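PDB 1QYI: hypothetical protein from Staphylococcus aureus subsp. aureus, which is of unknown function but is probably a hydrolase of the haloacid dehalogenase (HAD) superfamily. Local coordinates for residues Leu96-Asp99 and Glu100-Ala103; Glu109-Glu112 and Leu113-Gln116; Asn117-Thr120 and Asn121-Asp124. One frame throughout, in Å; residues are numbered along the deposited sequence.

Interaction 1 of 3, residues Leu96-Asp99 and Glu100-Ala103; sequences LSHD and EIEA
Ser97 and Glu100 form a capping box at the N terminus of helix 98-106, a local contact within the first turn, at the surface of the helical part of the chain and about 36 Å from the centre of the chain (centre to centre). Each residue's side chain takes the other's backbone N-H. Ser97 OG, placed between its own backbone N and carbonyl carbon (chi1 76°), accepts from Glu100 N at 3.1 Å. In return Ser97 N gives Glu100 OE1 a bond of 2.8 Å, meeting the carboxylate on its anti side and 23° out of its plane. The two bonds together fix the rotation of both side chains, and the one to Ser97 OG gives Glu100 N an acceptor in the first turn of the helix, where N-H groups generally lack the regular i-4 carbonyl partner. Partial positive charge at this helix end would probably favour the ionised form of Glu100.

Leu96 crosses Glu100 at about a right angle. Behind the cap the helix settles into its regular backbone bonds, starting with Ile101 N to Ser97 O at 3.0 Å. Across the first turn, His98 and Glu102 pair on the surface: the ring and carboxylate planes lie 36° apart, and Glu102 CG sits over one face of the imidazole, 4.0 Å from the ring centroid, in a CH-pi contact offset toward the rim.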
ATOM      1  N   LEU A  96     -22.436 -13.995 -21.660  1.00 44.65           N
ATOM      2  CA  LEU A  96     -22.531 -15.434 -21.913  1.00 44.49           C
ATOM      3  C   LEU A  96     -23.917 -15.923 -21.502  1.00 45.16           C
ATOM      4  O   LEU A  96     -24.673 -15.191 -20.855  1.00 45.24           O
ATOM      5  CB  LEU A  96     -21.473 -16.202 -21.115  1.00 43.04           C
ATOM      6  CG  LEU A  96     -19.998 -15.816 -21.234  1.00 43.17           C
ATOM      7  CD1 LEU A  96     -19.171 -16.787 -20.400  1.00 42.65           C
ATOM      8  CD2 LEU A  96     -19.554 -15.835 -22.682  1.00 42.01           C
ATOM      9  N   SER A  97     -24.244 -17.158 -21.874  1.00 45.40           N
ATOM     10  CA  SER A  97     -25.542 -17.745 -21.532  1.00 46.87           C
ATOM     11  C   SER A  97     -25.549 -18.071 -20.044  1.00 47.67           C
ATOM     12  O   SER A  97     -24.492 -18.216 -19.432  1.00 48.08           O
ATOM     13  CB  SER A  97     -25.783 -19.032 -22.320  1.00 46.08           C
ATOM     14  OG  SER A  97     -25.039 -20.111 -21.788  1.00 45.20           O
ATOM     15  N   HIS A  98     -26.730 -18.193 -19.455  1.00 48.78           N
ATOM     16  CA  HIS A  98     -26.788 -18.489 -18.040  1.00 50.44           C
ATOM     17  C   HIS A  98     -26.042 -19.786 -17.748  1.00 50.25           C
ATOM     18  O   HIS A  98     -25.416 -19.933 -16.695  1.00 50.82           O
ATOM     19  CB  HIS A  98     -28.227 -18.604 -17.554  1.00 52.06           C
ATOM     20  CG  HIS A  98     -28.339 -18.650 -16.061  1.00 55.82           C
ATOM     21  ND1 HIS A  98     -27.901 -17.621 -15.254  1.00 57.77           N
ATOM     22  CD2 HIS A  98     -28.796 -19.615 -15.228  1.00 56.90           C
ATOM     23  CE1 HIS A  98     -28.082 -17.951 -13.985  1.00 57.55           C
ATOM     24  NE2 HIS A  98     -28.623 -19.155 -13.942  1.00 58.90           N
ATOM     25  N   ASP A  99     -26.094 -20.721 -18.690  1.00 48.33           N
ATOM     26  CA  ASP A  99     -25.410 -22.000 -18.514  1.00 46.88           C
ATOM     27  C   ASP A  99     -23.898 -21.827 -18.403  1.00 45.37           C
ATOM     28  O   ASP A  99     -23.254 -22.401 -17.517  1.00 44.24           O
ATOM     29  CB  ASP A  99     -25.751 -22.943 -19.669  1.00 46.87           C
ATOM     30  CG  ASP A  99     -27.038 -23.691 -19.432  1.00 48.13           C
ATOM     31  OD1 ASP A  99     -27.968 -23.103 -18.824  1.00 48.96           O
ATOM     32  OD2 ASP A  99     -27.124 -24.862 -19.863  1.00 49.01           O
ATOM     33  N   GLU A 100     -23.336 -21.028 -19.302  1.00 43.78           N
ATOM     34  CA  GLU A 100     -21.905 -20.783 -19.301  1.00 41.91           C
ATOM     35  C   GLU A 100     -21.501 -20.095 -17.996  1.00 40.29           C
ATOM     36  O   GLU A 100     -20.425 -20.348 -17.453  1.00 39.49           O
ATOM     37  CB  GLU A 100     -21.543 -19.932 -20.520  1.00 41.64           C
ATOM     38  CG  GLU A 100     -22.045 -20.552 -21.812  1.00 41.76           C
ATOM     39  CD  GLU A 100     -21.749 -19.723 -23.045  1.00 42.82           C
ATOM     40  OE1 GLU A 100     -22.101 -18.524 -23.075  1.00 42.26           O
ATOM     41  OE2 GLU A 100     -21.174 -20.285 -23.999  1.00 43.84           O
ATOM     42  N   ILE A 101     -22.385 -19.242 -17.489  1.00 38.53           N
ATOM     43  CA  ILE A 101     -22.133 -18.523 -16.249  1.00 37.55           C
ATOM     44  C   ILE A 101     -22.002 -19.483 -15.072  1.00 38.35           C
ATOM     45  O   ILE A 101     -20.982 -19.504 -14.378  1.00 38.63           O
ATOM     46  CB  ILE A 101     -23.267 -17.529 -15.945  1.00 35.93           C
ATOM     47  CG1 ILE A 101     -23.302 -16.450 -17.027  1.00 35.26           C
ATOM     48  CG2 ILE A 101     -23.066 -16.910 -14.573  1.00 36.03           C
ATOM     49  CD1 ILE A 101     -24.369 -15.394 -16.820  1.00 32.33           C
ATOM     50  N   GLU A 102     -23.044 -20.273 -14.848  1.00 39.05           N
ATOM     51  CA  GLU A 102     -23.046 -21.229 -13.753  1.00 40.05           C
ATOM     52  C   GLU A 102     -21.814 -22.132 -13.813  1.00 40.28           C
ATOM     53  O   GLU A 102     -21.359 -22.650 -12.789  1.00 38.55           O
ATOM     54  CB  GLU A 102     -24.310 -22.073 -13.808  1.00 40.48           C
ATOM     55  CG  GLU A 102     -25.569 -21.250 -13.915  1.00 42.30           C
ATOM     56  CD  GLU A 102     -26.699 -21.817 -13.089  1.00 44.21           C
ATOM     57  OE1 GLU A 102     -26.649 -21.676 -11.847  1.00 42.27           O
ATOM     58  OE2 GLU A 102     -27.625 -22.417 -13.684  1.00 45.25           O
ATOM     59  N   ALA A 103     -21.272 -22.309 -15.013  1.00 39.91           N
ATOM     60  CA  ALA A 103     -20.092 -23.143 -15.183  1.00 41.12           C
ATOM     61  C   ALA A 103     -18.905 -22.495 -14.492  1.00 41.89           C
ATOM     62  O   ALA A 103     -18.294 -23.075 -13.598  1.00 42.59           O
ATOM     63  CB  ALA A 103     -19.794 -23.336 -16.661  1.00 39.66           C
TER

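Interaction 2 of 3, residues Glu109-Glu112 and Leu113-Gln116; sequences EPVE and LKLQ
Lys114 folds back along the start of helix 111-115 and lays its aliphatic chain against the carbonyls of Glu109 and Pro110, a local contact within the first turn of this short helix. Its CB lies 3.7 Å from Pro110 O, the same oxygen that accepts the backbone bond from Lys114 N at 2.9 Å, a donor lying in the carbonyl plane. CG comes between two carbonyls, equally near Pro110 O and Glu109 O, and also passes Glu109 CB. From CD onward the chain follows Glu109 O, and CE draws to 3.1 Å from it. The bend at chi3 (-61°) also sets CE beside Val111, 3.9 Å from its CG1. The ammonium NZ then leaves the helix and is gripped by two backbone oxygens, those of Phe104 and Gln107. A buried lysine thus has its charge answered by carbonyls from the end of the preceding helix and the linker behind it.

On another side of the turn, Pro110 occupies the N-cap position and packs its ring obliquely against Leu113, with CG 3.4 Å from Leu113 CD1. Pro110 O also accepts a weak bond from Leu113 N, so this one oxygen serves two successive N-H groups. Val111 O takes over with Leu115 N at 2.8 Å.

The helix is wedged among its neighbours: Glu112 OE2 forms a salt bridge with Arg200, Val111 touches Leu166, and Leu115 packs on Leu36 and, together with Glu112, on Leu176 of helix 172-195, while Lys114 ties the turn back to helix 98-106.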
ATOM      1  N   GLU A 109     -13.124 -26.701 -10.773  1.00 49.57           N
ATOM      2  CA  GLU A 109     -11.775 -26.259 -11.102  1.00 49.23           C
ATOM      3  C   GLU A 109     -11.509 -24.858 -10.567  1.00 47.28           C
ATOM      4  O   GLU A 109     -12.429 -24.061 -10.393  1.00 47.88           O
ATOM      5  CB  GLU A 109     -11.542 -26.290 -12.613  1.00 52.16           C
ATOM      6  CG  GLU A 109     -11.555 -27.690 -13.226  1.00 56.16           C
ATOM      7  CD  GLU A 109     -11.298 -27.671 -14.728  1.00 59.46           C
ATOM      8  OE1 GLU A 109     -12.093 -27.038 -15.466  1.00 60.64           O
ATOM      9  OE2 GLU A 109     -10.301 -28.290 -15.171  1.00 60.22           O
ATOM     10  N   PRO A 110     -10.236 -24.537 -10.297  1.00 44.81           N
ATOM     11  CA  PRO A 110      -9.872 -23.215  -9.774  1.00 43.71           C
ATOM     12  C   PRO A 110     -10.240 -22.078 -10.733  1.00 41.87           C
ATOM     13  O   PRO A 110     -10.113 -22.223 -11.951  1.00 41.87           O
ATOM     14  CB  PRO A 110      -8.367 -23.340  -9.546  1.00 42.96           C
ATOM     15  CG  PRO A 110      -7.953 -24.304 -10.615  1.00 43.94           C
ATOM     16  CD  PRO A 110      -9.033 -25.346 -10.565  1.00 42.80           C
ATOM     17  N   VAL A 111     -10.708 -20.961 -10.172  1.00 39.88           N
ATOM     18  CA  VAL A 111     -11.113 -19.793 -10.958  1.00 38.43           C
ATOM     19  C   VAL A 111     -10.047 -19.337 -11.930  1.00 36.95           C
ATOM     20  O   VAL A 111     -10.349 -18.834 -13.013  1.00 37.15           O
ATOM     21  CB  VAL A 111     -11.484 -18.586 -10.060  1.00 38.96           C
ATOM     22  CG1 VAL A 111     -12.882 -18.771  -9.496  1.00 39.27           C
ATOM     23  CG2 VAL A 111     -10.468 -18.427  -8.935  1.00 36.00           C
ATOM     24  N   GLU A 112      -8.794 -19.504 -11.542  1.00 35.28           N
ATOM     25  CA  GLU A 112      -7.701 -19.115 -12.408  1.00 34.18           C
ATOM     26  C   GLU A 112      -7.811 -19.844 -13.746  1.00 32.73           C
ATOM     27  O   GLU A 112      -7.633 -19.242 -14.803  1.00 32.96           O
ATOM     28  CB  GLU A 112      -6.375 -19.427 -11.722  1.00 35.62           C
ATOM     29  CG  GLU A 112      -5.172 -19.328 -12.625  1.00 37.20           C
ATOM     30  CD  GLU A 112      -3.886 -19.244 -11.841  1.00 37.97           C
ATOM     31  OE1 GLU A 112      -3.721 -20.032 -10.885  1.00 37.62           O
ATOM     32  OE2 GLU A 112      -3.045 -18.390 -12.188  1.00 39.13           O
ATOM     33  N   LEU A 113      -8.122 -21.134 -13.705  1.00 31.13           N
ATOM     34  CA  LEU A 113      -8.253 -21.913 -14.929  1.00 29.09           C
ATOM     35  C   LEU A 113      -9.634 -21.737 -15.552  1.00 28.31           C
ATOM     36  O   LEU A 113      -9.787 -21.865 -16.762  1.00 28.29           O
ATOM     37  CB  LEU A 113      -7.994 -23.393 -14.641  1.00 30.75           C
ATOM     38  CG  LEU A 113      -6.611 -23.727 -14.059  1.00 32.30           C
ATOM     39  CD1 LEU A 113      -6.605 -25.166 -13.596  1.00 32.26           C
ATOM     40  CD2 LEU A 113      -5.511 -23.488 -15.100  1.00 31.20           C
ATOM     41  N   LYS A 114     -10.638 -21.447 -14.729  1.00 26.64           N
ATOM     42  CA  LYS A 114     -11.987 -21.248 -15.238  1.00 26.46           C
ATOM     43  C   LYS A 114     -12.083 -19.922 -15.990  1.00 26.07           C
ATOM     44  O   LYS A 114     -12.981 -19.722 -16.816  1.00 23.98           O
ATOM     45  CB  LYS A 114     -13.015 -21.286 -14.103  1.00 25.58           C
ATOM     46  CG  LYS A 114     -13.152 -22.671 -13.464  1.00 27.95           C
ATOM     47  CD  LYS A 114     -14.371 -22.789 -12.554  1.00 27.51           C
ATOM     48  CE  LYS A 114     -14.326 -21.816 -11.385  1.00 30.59           C
ATOM     49  NZ  LYS A 114     -15.549 -21.960 -10.533  1.00 31.29           N
ATOM     50  N   LEU A 115     -11.154 -19.014 -15.712  1.00 25.91           N
ATOM     51  CA  LEU A 115     -11.153 -17.727 -16.395  1.00 25.75           C
ATOM     52  C   LEU A 115     -10.741 -17.957 -17.848  1.00 26.93           C
ATOM     53  O   LEU A 115     -11.215 -17.275 -18.759  1.00 28.77           O
ATOM     54  CB  LEU A 115     -10.180 -16.750 -15.715  1.00 23.71           C
ATOM     55  CG  LEU A 115     -10.621 -16.084 -14.396  1.00 23.20           C
ATOM     56  CD1 LEU A 115      -9.451 -15.337 -13.768  1.00 16.49           C
ATOM     57  CD2 LEU A 115     -11.778 -15.125 -14.657  1.00 20.90           C
ATOM     58  N   GLN A 116      -9.876 -18.944 -18.062  1.00 25.40           N
ATOM     59  CA  GLN A 116      -9.385 -19.267 -19.400  1.00 25.91           C
ATOM     60  C   GLN A 116     -10.425 -19.861 -20.356  1.00 26.00           C
ATOM     61  O   GLN A 116     -10.124 -20.125 -21.524  1.00 25.16           O
ATOM     62  CB  GLN A 116      -8.217 -20.234 -19.276  1.00 25.78           C
ATOM     63  CG  GLN A 116      -7.156 -19.749 -18.314  1.00 27.14           C
ATOM     64  CD  GLN A 116      -6.126 -20.812 -18.004  1.00 26.93           C
ATOM     65  OE1 GLN A 116      -5.145 -20.559 -17.307  1.00 29.65           O
ATOM     66  NE2 GLN A 116      -6.350 -22.014 -18.513  1.00 25.27           N
TER

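Interaction 3 of 3, residues Asn117-Thr120 and Asn121-Asp124; sequences NIST and NLAD
Ile118 O accepts the backbone N-H of Asn121 at 3.1 Å, closing a short 3-10 turn in the loop between helices 111-115 and 134-137. The bond is reasonably straight at the hydrogen (150°), but the donor stands well above the carbonyl plane, 56° out of it, and so is not on a lone pair. A second i to i+3 bond follows, from Leu122 N to Ser119 O; at 3.4 Å it is weak. After Leu122 the backbone opens out, and the chain leaves the turn in an irregular path.

Thr120 and Asn121 lie side by side and point the same way. Thr120 OG1, which sits between its own N and carbonyl carbon (chi1 68°), comes within 3.2 Å of the neighbouring Asn121 N, but the angle is too poor for a hydrogen bond. On the far side of the Asn121 amide, its CB lies 3.7 Å from Ile118 O, the oxygen that takes its N-H.

Ile118 points away from residues 121-124 and is the buried residue of the turn, in an apolar patch formed by Leu36, Leu96, Phe104 and the end of helix 77-93, where it touches Ile92 and Leu93. Asn117 and Thr120 stay at the surface. Asn121 reaches across to Glu100, and both Asn121 and Leu122 rest on Leu96, so the turn sits over the start of helix 98-106. Leu122 also folds back over the residue three places before it: its CB lies 3.5 Å from Ser119 O, and its CD1 ends 3.9 Å from Ser119 CA.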
ATOM      1  N   ASN A 117     -11.645 -20.051 -19.870  1.00 25.89           N
ATOM      2  CA  ASN A 117     -12.697 -20.634 -20.684  1.00 29.60           C
ATOM      3  C   ASN A 117     -13.896 -19.716 -20.880  1.00 32.29           C
ATOM      4  O   ASN A 117     -15.030 -20.183 -21.011  1.00 34.29           O
ATOM      5  CB  ASN A 117     -13.170 -21.945 -20.050  1.00 30.85           C
ATOM      6  CG  ASN A 117     -12.043 -22.936 -19.857  1.00 31.82           C
ATOM      7  OD1 ASN A 117     -11.199 -23.111 -20.744  1.00 34.17           O
ATOM      8  ND2 ASN A 117     -12.024 -23.601 -18.713  1.00 30.90           N
ATOM      9  N   ILE A 118     -13.659 -18.414 -20.919  1.00 32.94           N
ATOM     10  CA  ILE A 118     -14.754 -17.471 -21.073  1.00 34.57           C
ATOM     11  C   ILE A 118     -14.713 -16.746 -22.413  1.00 37.00           C
ATOM     12  O   ILE A 118     -15.743 -16.575 -23.062  1.00 37.78           O
ATOM     13  CB  ILE A 118     -14.730 -16.433 -19.926  1.00 33.87           C
ATOM     14  CG1 ILE A 118     -15.039 -17.117 -18.596  1.00 31.26           C
ATOM     15  CG2 ILE A 118     -15.729 -15.341 -20.194  1.00 35.19           C
ATOM     16  CD1 ILE A 118     -14.842 -16.224 -17.401  1.00 29.84           C
ATOM     17  N   SER A 119     -13.516 -16.331 -22.816  1.00 38.90           N
ATOM     18  CA  SER A 119     -13.308 -15.605 -24.062  1.00 40.90           C
ATOM     19  C   SER A 119     -13.746 -16.396 -25.302  1.00 42.32           C
ATOM     20  O   SER A 119     -14.184 -15.814 -26.297  1.00 41.51           O
ATOM     21  CB  SER A 119     -11.827 -15.227 -24.177  1.00 42.44           C
ATOM     22  OG  SER A 119     -11.620 -14.200 -25.139  1.00 45.05           O
ATOM     23  N   THR A 120     -13.631 -17.719 -25.242  1.00 43.28           N
ATOM     24  CA  THR A 120     -14.009 -18.563 -26.367  1.00 45.05           C
ATOM     25  C   THR A 120     -15.522 -18.620 -26.593  1.00 44.39           C
ATOM     26  O   THR A 120     -15.979 -18.981 -27.679  1.00 44.65           O
ATOM     27  CB  THR A 120     -13.490 -20.009 -26.174  1.00 47.31           C
ATOM     28  OG1 THR A 120     -14.179 -20.641 -25.082  1.00 47.08           O
ATOM     29  CG2 THR A 120     -11.986 -19.997 -25.878  1.00 49.46           C
ATOM     30  N   ASN A 121     -16.291 -18.249 -25.570  1.00 42.92           N
ATOM     31  CA  ASN A 121     -17.752 -18.278 -25.639  1.00 42.76           C
ATOM     32  C   ASN A 121     -18.385 -16.912 -25.886  1.00 43.28           C
ATOM     33  O   ASN A 121     -19.603 -16.750 -25.752  1.00 44.63           O
ATOM     34  CB  ASN A 121     -18.317 -18.868 -24.350  1.00 42.04           C
ATOM     35  CG  ASN A 121     -17.963 -20.328 -24.180  1.00 41.32           C
ATOM     36  OD1 ASN A 121     -17.679 -20.785 -23.074  1.00 40.38           O
ATOM     37  ND2 ASN A 121     -17.991 -21.073 -25.277  1.00 41.67           N
ATOM     38  N   LEU A 122     -17.552 -15.938 -26.239  1.00 42.79           N
ATOM     39  CA  LEU A 122     -18.005 -14.581 -26.525  1.00 41.53           C
ATOM     40  C   LEU A 122     -18.495 -14.488 -27.958  1.00 41.52           C
ATOM     41  O   LEU A 122     -17.708 -14.601 -28.898  1.00 41.34           O
ATOM     42  CB  LEU A 122     -16.867 -13.585 -26.324  1.00 39.97           C
ATOM     43  CG  LEU A 122     -16.526 -13.258 -24.879  1.00 38.73           C
ATOM     44  CD1 LEU A 122     -15.288 -12.393 -24.831  1.00 37.38           C
ATOM     45  CD2 LEU A 122     -17.710 -12.558 -24.244  1.00 38.72           C
ATOM     46  N   ALA A 123     -19.796 -14.270 -28.119  1.00 41.36           N
ATOM     47  CA  ALA A 123     -20.405 -14.170 -29.442  1.00 40.33           C
ATOM     48  C   ALA A 123     -19.790 -13.043 -30.259  1.00 38.16           C
ATOM     49  O   ALA A 123     -19.275 -13.256 -31.359  1.00 35.37           O
ATOM     50  CB  ALA A 123     -21.908 -13.943 -29.299  1.00 41.83           C
ATOM     51  N   ASP A 124     -19.857 -11.837 -29.709  1.00 35.68           N
ATOM     52  CA  ASP A 124     -19.321 -10.671 -30.390  1.00 33.92           C
ATOM     53  C   ASP A 124     -18.048 -10.235 -29.700  1.00 31.27           C
ATOM     54  O   ASP A 124     -17.676 -10.774 -28.662  1.00 32.23           O
ATOM     55  CB  ASP A 124     -20.326  -9.516 -30.355  1.00 35.52           C
ATOM     56  CG  ASP A 124     -21.761  -9.983 -30.505  1.00 36.16           C
ATOM     57  OD1 ASP A 124     -22.049 -10.753 -31.450  1.00 37.78           O
ATOM     58  OD2 ASP A 124     -22.598  -9.575 -29.678  1.00 35.67           O
TER

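From the N terminus the three contacts run in series, none nested in or crossing another, and each closes only a local turn. Interaction 1 starts helix 98-106. Interaction 2 opens the next helix, 111-115, and touches the first lightly where Lys114 CD comes within 4.1 Å of Ala103 O. Interaction 3 continues directly from it at residue 117, and residues 117-122 return to the start of helix 98-106 and close on it, so the end of this run of chain meets its beginning. The two short helices and the loop after them pack together at the surface of the helical part, touching helices 77-93 and 172-195.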